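Local coordinates for ArCE4A (Arthrobacter sp. AW19M34-1, PDB 5LGC), which probably removes acetyl groups from N-acetylglucosamine units of chitin-like polysaccharides, at residues L29-G34 with I170-I175; K87-L92 with R120-A125. All coordinates share one frame; numbering follows the deposited sequence.

Contact 1: residues L29-G34 with I170-I175. With NAG (2-acetamido-2-deoxy-beta-D-glucopyranose), chain B; NAG (2-acetamido-2-deoxy-beta-D-glucopyranose), chain C.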
loop_
_atom_site.group_PDB
_atom_site.type_symbol
_atom_site.label_atom_id
_atom_site.label_comp_id
_atom_site.label_asym_id
_atom_site.label_seq_id
_atom_site.Cartn_x
_atom_site.Cartn_y
_atom_site.Cartn_z
ATOM N N LEU A 29 1.304 -4.061 6.210
ATOM C CA LEU A 29 0.005 -4.270 5.569
ATOM C C LEU A 29 -0.239 -3.172 4.550
ATOM O O LEU A 29 -0.210 -1.993 4.890
ATOM C CB LEU A 29 -1.125 -4.280 6.598
ATOM C CG LEU A 29 -0.995 -5.261 7.762
ATOM C CD1 LEU A 29 -2.215 -5.170 8.673
ATOM C CD2 LEU A 29 -0.817 -6.669 7.234
ATOM N N THR A 30 -0.465 -3.553 3.295
ATOM C CA THR A 30 -0.679 -2.560 2.247
ATOM C C THR A 30 -2.012 -2.774 1.545
ATOM O O THR A 30 -2.471 -3.903 1.390
ATOM C CB THR A 30 0.446 -2.585 1.195
ATOM O OG1 THR A 30 0.368 -3.801 0.444
ATOM C CG2 THR A 30 1.810 -2.491 1.868
ATOM N N PHE A 31 -2.630 -1.677 1.126
ATOM C CA PHE A 31 -3.922 -1.734 0.452
ATOM C C PHE A 31 -3.882 -0.972 -0.858
ATOM O O PHE A 31 -3.513 0.205 -0.895
ATOM C CB PHE A 31 -5.023 -1.174 1.351
ATOM C CG PHE A 31 -5.146 -1.893 2.660
ATOM C CD1 PHE A 31 -5.904 -3.046 2.760
ATOM C CD2 PHE A 31 -4.481 -1.433 3.784
ATOM C CE1 PHE A 31 -6.010 -3.722 3.966
ATOM C CE2 PHE A 31 -4.582 -2.107 4.990
ATOM C CZ PHE A 31 -5.350 -3.252 5.078
ATOM N N ASP A 32 -4.276 -1.644 -1.934
ATOM C CA ASP A 32 -4.240 -1.036 -3.258
ATOM C C ASP A 32 -5.612 -0.605 -3.764
ATOM O O ASP A 32 -6.636 -1.163 -3.362
ATOM C CB ASP A 32 -3.621 -2.006 -4.262
ATOM C CG ASP A 32 -2.118 -2.101 -4.129
ATOM O OD1 ASP A 32 -1.583 -1.861 -3.027
ATOM O OD2 ASP A 32 -1.468 -2.416 -5.141
ATOM N N ASP A 33 -5.597 0.403 -4.638
ATOM C CA ASP A 33 -6.719 0.767 -5.512
ATOM C C ASP A 33 -7.826 1.546 -4.830
ATOM O O ASP A 33 -8.889 1.755 -5.408
ATOM C CB ASP A 33 -7.325 -0.473 -6.172
ATOM C CG ASP A 33 -6.393 -1.104 -7.176
ATOM O OD1 ASP A 33 -5.456 -0.407 -7.615
ATOM O OD2 ASP A 33 -6.603 -2.284 -7.529
ATOM N N GLY A 34 -7.582 1.982 -3.605
ATOM C CA GLY A 34 -8.503 2.891 -2.971
ATOM C C GLY A 34 -8.114 4.301 -3.349
ATOM O O GLY A 34 -7.233 4.508 -4.184
ATOM N N ILE A 170 2.578 -7.297 2.691
ATOM C CA ILE A 170 1.378 -8.046 2.355
ATOM C C ILE A 170 0.464 -7.232 1.451
ATOM O O ILE A 170 0.167 -6.075 1.733
ATOM C CB ILE A 170 0.615 -8.459 3.623
ATOM C CG1 ILE A 170 1.530 -9.275 4.539
ATOM C CG2 ILE A 170 -0.636 -9.253 3.267
ATOM C CD1 ILE A 170 0.870 -9.691 5.827
ATOM N N LEU A 171 0.030 -7.838 0.352
ATOM C CA LEU A 171 -0.812 -7.133 -0.600
ATOM C C LEU A 171 -2.286 -7.441 -0.397
ATOM O O LEU A 171 -2.720 -8.590 -0.501
ATOM C CB LEU A 171 -0.413 -7.476 -2.035
ATOM C CG LEU A 171 -1.389 -6.940 -3.085
ATOM C CD1 LEU A 171 -1.412 -5.422 -3.093
ATOM C CD2 LEU A 171 -1.050 -7.479 -4.467
ATOM N N MET A 172 -3.047 -6.395 -0.111
ATOM C CA MET A 172 -4.492 -6.485 -0.020
ATOM C C MET A 172 -5.094 -5.372 -0.853
ATOM O O MET A 172 -4.384 -4.466 -1.295
ATOM C CB MET A 172 -4.952 -6.393 1.435
ATOM C CG MET A 172 -4.904 -7.729 2.163
ATOM S SD MET A 172 -5.039 -7.565 3.951
ATOM C CE MET A 172 -3.679 -6.448 4.276
ATOM N N HIS A 173 -6.396 -5.436 -1.090
ATOM C CA HIS A 173 -7.026 -4.411 -1.906
ATOM C C HIS A 173 -8.171 -3.726 -1.184
ATOM O O HIS A 173 -9.082 -4.372 -0.674
ATOM C CB HIS A 173 -7.514 -5.003 -3.226
ATOM C CG HIS A 173 -6.404 -5.402 -4.145
ATOM N ND1 HIS A 173 -5.639 -6.529 -3.942
ATOM C CD2 HIS A 173 -5.918 -4.813 -5.264
ATOM C CE1 HIS A 173 -4.736 -6.625 -4.904
ATOM N NE2 HIS A 173 -4.883 -5.595 -5.717
ATOM N N ASP A 174 -8.108 -2.402 -1.155
ATOM C CA ASP A 174 -9.145 -1.585 -0.549
ATOM C C ASP A 174 -10.250 -1.333 -1.576
ATOM O O ASP A 174 -10.476 -0.200 -2.011
ATOM C CB ASP A 174 -8.543 -0.275 -0.029
ATOM C CG ASP A 174 -9.584 0.659 0.560
ATOM O OD1 ASP A 174 -10.698 0.191 0.886
ATOM O OD2 ASP A 174 -9.286 1.864 0.683
ATOM N N ILE A 175 -10.932 -2.405 -1.962
ATOM C CA ILE A 175 -11.938 -2.337 -3.012
ATOM C C ILE A 175 -13.193 -3.097 -2.632
ATOM O O ILE A 175 -14.128 -3.183 -3.422
ATOM C CB ILE A 175 -11.414 -2.921 -4.352
ATOM C CG1 ILE A 175 -11.009 -4.386 -4.171
ATOM C CG2 ILE A 175 -10.249 -2.117 -4.877
ATOM C CD1 ILE A 175 -10.596 -5.102 -5.467
HETATM C C1 NAG B . -4.236 -7.284 -9.799
HETATM C C2 NAG B . -4.186 -5.838 -9.690
HETATM C C3 NAG B . -5.550 -5.434 -9.095
HETATM C C4 NAG B . -6.565 -5.756 -10.150
HETATM C C5 NAG B . -6.485 -7.262 -10.429
HETATM C C6 NAG B . -7.514 -7.608 -11.509
HETATM C C7 NAG B . -2.510 -4.393 -8.536
HETATM C C8 NAG B . -1.462 -4.410 -7.426
HETATM N N2 NAG B . -3.134 -5.559 -8.702
HETATM O O3 NAG B . -5.582 -4.042 -8.782
HETATM O O4 NAG B . -7.882 -5.457 -9.659
HETATM O O5 NAG B . -5.171 -7.632 -10.874
HETATM O O6 NAG B . -7.232 -6.866 -12.701
HETATM O O7 NAG B . -2.588 -3.452 -9.319
HETATM C C1 NAG C . -0.707 -11.128 -10.378
HETATM C C2 NAG C . -1.989 -11.091 -11.219
HETATM C C3 NAG C . -2.358 -9.632 -11.439
HETATM C C4 NAG C . -2.581 -8.999 -10.081
HETATM C C5 NAG C . -1.274 -9.084 -9.293
HETATM C C6 NAG C . -1.428 -8.361 -7.950
HETATM C C7 NAG C . -0.822 -11.411 -13.409
HETATM C C8 NAG C . -0.784 -12.287 -14.658
HETATM N N2 NAG C . -1.756 -11.779 -12.505
HETATM O O1 NAG C . -0.347 -12.483 -10.095
HETATM O O3 NAG C . -3.569 -9.559 -12.206
HETATM O O4 NAG C . -2.921 -7.632 -10.226
HETATM O O5 NAG C . -0.904 -10.469 -9.124
HETATM O O6 NAG C . -2.483 -8.961 -7.194
HETATM O O7 NAG C . -0.058 -10.448 -13.307
#

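Contact 2: residues K87-L92 with R120-A125. With NAG (2-acetamido-2-deoxy-beta-D-glucopyranose), chain B; NAG (2-acetamido-2-deoxy-beta-D-glucopyranose), chain C.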
loop_
_atom_site.group_PDB
_atom_site.type_symbol
_atom_site.label_atom_id
_atom_site.label_comp_id
_atom_site.label_asym_id
_atom_site.label_seq_id
_atom_site.Cartn_x
_atom_site.Cartn_y
_atom_site.Cartn_z
ATOM N N LYS A 87 -3.049 1.629 -15.158
ATOM C CA LYS A 87 -2.622 1.090 -16.448
ATOM C C LYS A 87 -1.289 0.343 -16.342
ATOM O O LYS A 87 -0.485 0.605 -15.447
ATOM C CB LYS A 87 -2.525 2.206 -17.493
ATOM C CG LYS A 87 -3.859 2.543 -18.162
ATOM C CD LYS A 87 -3.694 3.588 -19.252
ATOM C CE LYS A 87 -4.985 3.796 -20.032
ATOM N NZ LYS A 87 -5.998 4.565 -19.267
ATOM N N ASP A 88 -1.078 -0.607 -17.251
ATOM C CA ASP A 88 0.179 -1.346 -17.326
ATOM C C ASP A 88 1.235 -0.408 -17.900
ATOM O O ASP A 88 1.171 -0.028 -19.069
ATOM C CB ASP A 88 0.006 -2.604 -18.188
ATOM C CG ASP A 88 1.274 -3.461 -18.288
ATOM O OD1 ASP A 88 2.392 -2.986 -17.989
ATOM O OD2 ASP A 88 1.141 -4.631 -18.700
ATOM N N ILE A 89 2.209 -0.041 -17.071
ATOM C CA ILE A 89 3.190 0.966 -17.461
ATOM C C ILE A 89 4.110 0.481 -18.578
ATOM O O ILE A 89 4.709 1.291 -19.281
ATOM C CB ILE A 89 4.064 1.409 -16.264
ATOM C CG1 ILE A 89 4.952 0.257 -15.788
ATOM C CG2 ILE A 89 3.197 1.942 -15.130
ATOM C CD1 ILE A 89 6.117 0.697 -14.940
ATOM N N THR A 90 4.220 -0.835 -18.741
ATOM C CA THR A 90 5.117 -1.403 -19.744
ATOM C C THR A 90 4.597 -1.197 -21.160
ATOM O O THR A 90 5.336 -1.382 -22.122
ATOM C CB THR A 90 5.342 -2.911 -19.517
ATOM O OG1 THR A 90 4.108 -3.615 -19.697
ATOM C CG2 THR A 90 5.862 -3.162 -18.121
ATOM N N LYS A 91 3.330 -0.813 -21.288
ATOM C CA LYS A 91 2.729 -0.571 -22.602
ATOM C C LYS A 91 2.580 0.912 -22.910
ATOM O O LYS A 91 2.138 1.283 -23.995
ATOM C CB LYS A 91 1.354 -1.235 -22.703
ATOM C CG LYS A 91 1.379 -2.743 -22.745
ATOM C CD LYS A 91 -0.011 -3.323 -22.950
ATOM C CE LYS A 91 -0.898 -3.091 -21.736
ATOM N NZ LYS A 91 -1.691 -1.833 -21.829
ATOM N N LEU A 92 2.935 1.760 -21.953
ATOM C CA LEU A 92 2.739 3.196 -22.114
ATOM C C LEU A 92 3.948 3.881 -22.733
ATOM O O LEU A 92 5.058 3.355 -22.701
ATOM C CB LEU A 92 2.423 3.851 -20.766
ATOM C CG LEU A 92 1.102 3.494 -20.085
ATOM C CD1 LEU A 92 0.897 4.375 -18.866
ATOM C CD2 LEU A 92 -0.068 3.623 -21.057
ATOM N N ARG A 120 3.759 1.783 -6.379
ATOM C CA ARG A 120 3.598 0.374 -6.732
ATOM C C ARG A 120 3.101 0.261 -8.169
ATOM O O ARG A 120 2.053 0.795 -8.509
ATOM C CB ARG A 120 2.633 -0.327 -5.773
ATOM C CG ARG A 120 2.359 -1.798 -6.099
ATOM C CD ARG A 120 1.556 -2.468 -4.984
ATOM N NE ARG A 120 2.382 -2.851 -3.839
ATOM C CZ ARG A 120 1.911 -3.106 -2.622
ATOM N NH1 ARG A 120 0.614 -2.999 -2.365
ATOM N NH2 ARG A 120 2.744 -3.451 -1.648
ATOM N N PRO A 121 3.869 -0.423 -9.028
ATOM C CA PRO A 121 3.427 -0.578 -10.419
ATOM C C PRO A 121 2.204 -1.486 -10.537
ATOM O O PRO A 121 2.178 -2.557 -9.926
ATOM C CB PRO A 121 4.645 -1.199 -11.113
ATOM C CG PRO A 121 5.434 -1.849 -10.014
ATOM C CD PRO A 121 5.202 -1.002 -8.788
ATOM N N PRO A 122 1.188 -1.048 -11.296
ATOM C CA PRO A 122 -0.015 -1.852 -11.534
ATOM C C PRO A 122 0.318 -3.229 -12.096
ATOM O O PRO A 122 1.173 -3.342 -12.977
ATOM C CB PRO A 122 -0.797 -1.013 -12.551
ATOM C CG PRO A 122 -0.400 0.391 -12.228
ATOM C CD PRO A 122 1.065 0.303 -11.874
ATOM N N TYR A 123 -0.341 -4.257 -11.562
ATOM C CA TYR A 123 -0.152 -5.649 -11.981
ATOM C C TYR A 123 1.258 -6.149 -11.693
ATOM O O TYR A 123 1.630 -7.242 -12.113
ATOM C CB TYR A 123 -0.499 -5.807 -13.465
ATOM C CG TYR A 123 -1.790 -5.101 -13.800
ATOM C CD1 TYR A 123 -3.002 -5.584 -13.327
ATOM C CD2 TYR A 123 -1.797 -3.927 -14.546
ATOM C CE1 TYR A 123 -4.190 -4.931 -13.606
ATOM C CE2 TYR A 123 -2.982 -3.267 -14.829
ATOM C CZ TYR A 123 -4.175 -3.775 -14.354
ATOM O OH TYR A 123 -5.358 -3.124 -14.628
ATOM N N GLY A 124 2.027 -5.354 -10.953
ATOM C CA GLY A 124 3.397 -5.695 -10.616
ATOM C C GLY A 124 4.307 -5.621 -11.827
ATOM O O GLY A 124 5.464 -6.037 -11.778
ATOM N N ALA A 125 3.773 -5.077 -12.915
ATOM C CA ALA A 125 4.482 -5.019 -14.184
ATOM C C ALA A 125 5.441 -3.835 -14.240
ATOM O O ALA A 125 5.025 -2.678 -14.158
ATOM C CB ALA A 125 3.484 -4.952 -15.341
HETATM C C1 NAG B . -4.236 -7.284 -9.799
HETATM C C2 NAG B . -4.186 -5.838 -9.690
HETATM C C3 NAG B . -5.550 -5.434 -9.095
HETATM C C4 NAG B . -6.565 -5.756 -10.150
HETATM C C5 NAG B . -6.485 -7.262 -10.429
HETATM C C6 NAG B . -7.514 -7.608 -11.509
HETATM C C7 NAG B . -2.510 -4.393 -8.536
HETATM C C8 NAG B . -1.462 -4.410 -7.426
HETATM N N2 NAG B . -3.134 -5.559 -8.702
HETATM O O3 NAG B . -5.582 -4.042 -8.782
HETATM O O4 NAG B . -7.882 -5.457 -9.659
HETATM O O5 NAG B . -5.171 -7.632 -10.874
HETATM O O6 NAG B . -7.232 -6.866 -12.701
HETATM O O7 NAG B . -2.588 -3.452 -9.319
HETATM C C1 NAG C . -0.707 -11.128 -10.378
HETATM C C2 NAG C . -1.989 -11.091 -11.219
HETATM C C3 NAG C . -2.358 -9.632 -11.439
HETATM C C4 NAG C . -2.581 -8.999 -10.081
HETATM C C5 NAG C . -1.274 -9.084 -9.293
HETATM C C6 NAG C . -1.428 -8.361 -7.950
HETATM C C7 NAG C . -0.822 -11.411 -13.409
HETATM C C8 NAG C . -0.784 -12.287 -14.658
HETATM N N2 NAG C . -1.756 -11.779 -12.505
HETATM O O1 NAG C . -0.347 -12.483 -10.095
HETATM O O3 NAG C . -3.569 -9.559 -12.206
HETATM O O4 NAG C . -2.921 -7.632 -10.226
HETATM O O5 NAG C . -0.904 -10.469 -9.124
HETATM O O6 NAG C . -2.483 -8.961 -7.194
HETATM O O7 NAG C . -0.058 -10.448 -13.307
HETATM O O HOH W 1 2.748 -1.507 -14.237
#

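Contact 1: residues L29-G34 with I170-I175
Leu29 pairs with Ile170, and the pairing runs on to Asp32 and His173 as two parallel strands, their axes 4.4 Å apart and crossing at -36°. Backbone bonds alternate from strand to strand, ending with Asp174 N to Asp32 O at 2.9 Å. Ile170 O is gripped twice: by Thr30 N almost in line with its C=O, and by Thr30 OG1 at 2.6 Å from above the carbonyl plane. Threonine suits this place because its hydroxyl, set between backbone N and carbonyl carbon (chi1 69°), reaches the same carbonyl as its N-H.

On the face of Phe31, the Met172 chain bends at chi3 (-56°), packing methyl CE on Phe31 CE1 at 3.6 Å; SD lies obliquely 5.0 Å from the Phe31 ring centroid, a Met-aromatic contact suiting a flexible thioether. On the other face, Leu171 CD1 lies 3.5 Å from Asp32 CG, while Asp32 OD1 is salt-bridged to Arg120 NH1. Asp33 OD2 lies in the plane of the His173 ring, at its edge beside CD2; its contact with the sugar O3 of chain B is doubtfully short. Gly34 fits because a CB there would strike Asp174 OD2, hydrogen-bonded to Thr39 OG1.

Strand 54-57 continues the sheet beyond 29-32; Thr30 to Asp33 spell the family's familiar Thr-Phe-Asp-Asp sequence. Helix 177-192 covers Leu29, Phe31 and Met172, and helix 39-48 packs on Phe31 and Asp174.

Contact 2: residues K87-L92 with R120-A125
Lys87 O rests against the Pro122 ring, 3.2 Å from CG, where two loops of the NodB homology fold meet, each shaped by tight turns. In 87-92 an Asx turn overlies a type I turn beginning at Asp88. In 120-125, the Arg-Pro-Pro-Tyr-Gly sequence makes a type II turn over Pro122 and Tyr123, then a second over Tyr123 and Gly124, two residues with positive phi; glycine takes that shape readily, and proline stiffens the first bend.

The close side is built round Pro122 and Ala125. Ile89 lays CG1 3.4 Å from Ala125 O, and its CG2 branch reaches the Pro122 ring. The small methyl of Ala125 fits beside Asp88 OD1, at 3.5 Å. Asp88 holds CG anti to the backbone N (chi1 -178°), which turns OD1 back over its own loop, where Thr90 N and Thr90 OG1 both bind it from one face of the carboxylate, the hydroxyl at 2.5 Å. With an alanine here, Thr90 N and OG1 would probably lose their common acceptor, and the loop beside Ala125 would be freer to shift.

The looser side is that of the exposed Lys87 side chain, which points away and whose NZ is salt-bridged to Asp85, and of Tyr123, whose ring meets Asp88 N only at its edge, 4.1 Å from CE2. Tyr123 N instead points, nearly straight at 174°, to the acetyl O7 of the chain B sugar. Between the loops one water accepts from Ile89 N and donates to Pro122 O and, at 2.6 Å, to Ala125 O.

In the fold
From the N terminus, the chain lays down strand 26-32 and enters contact 1, which closes only after 135 intervening residues, when strand 168-173 pairs beside it. Inside that long loop lies contact 2, a shorter closure of 27 intervening residues, chiefly helix 94-112, between the loop after strand 78-81 and the one before helix 128-131. The two are nested, not crossed, with centres about 16 Å apart. Arg120 joins them: its NH1 probably also bonds Thr30 OG1, at 2.9 Å, and packs on Leu171. Contact 1 belongs to the central parallel sheet and contact 2 to its surrounding loops, and both border the linked sugars of chains B and C in what is probably the substrate-binding cleft.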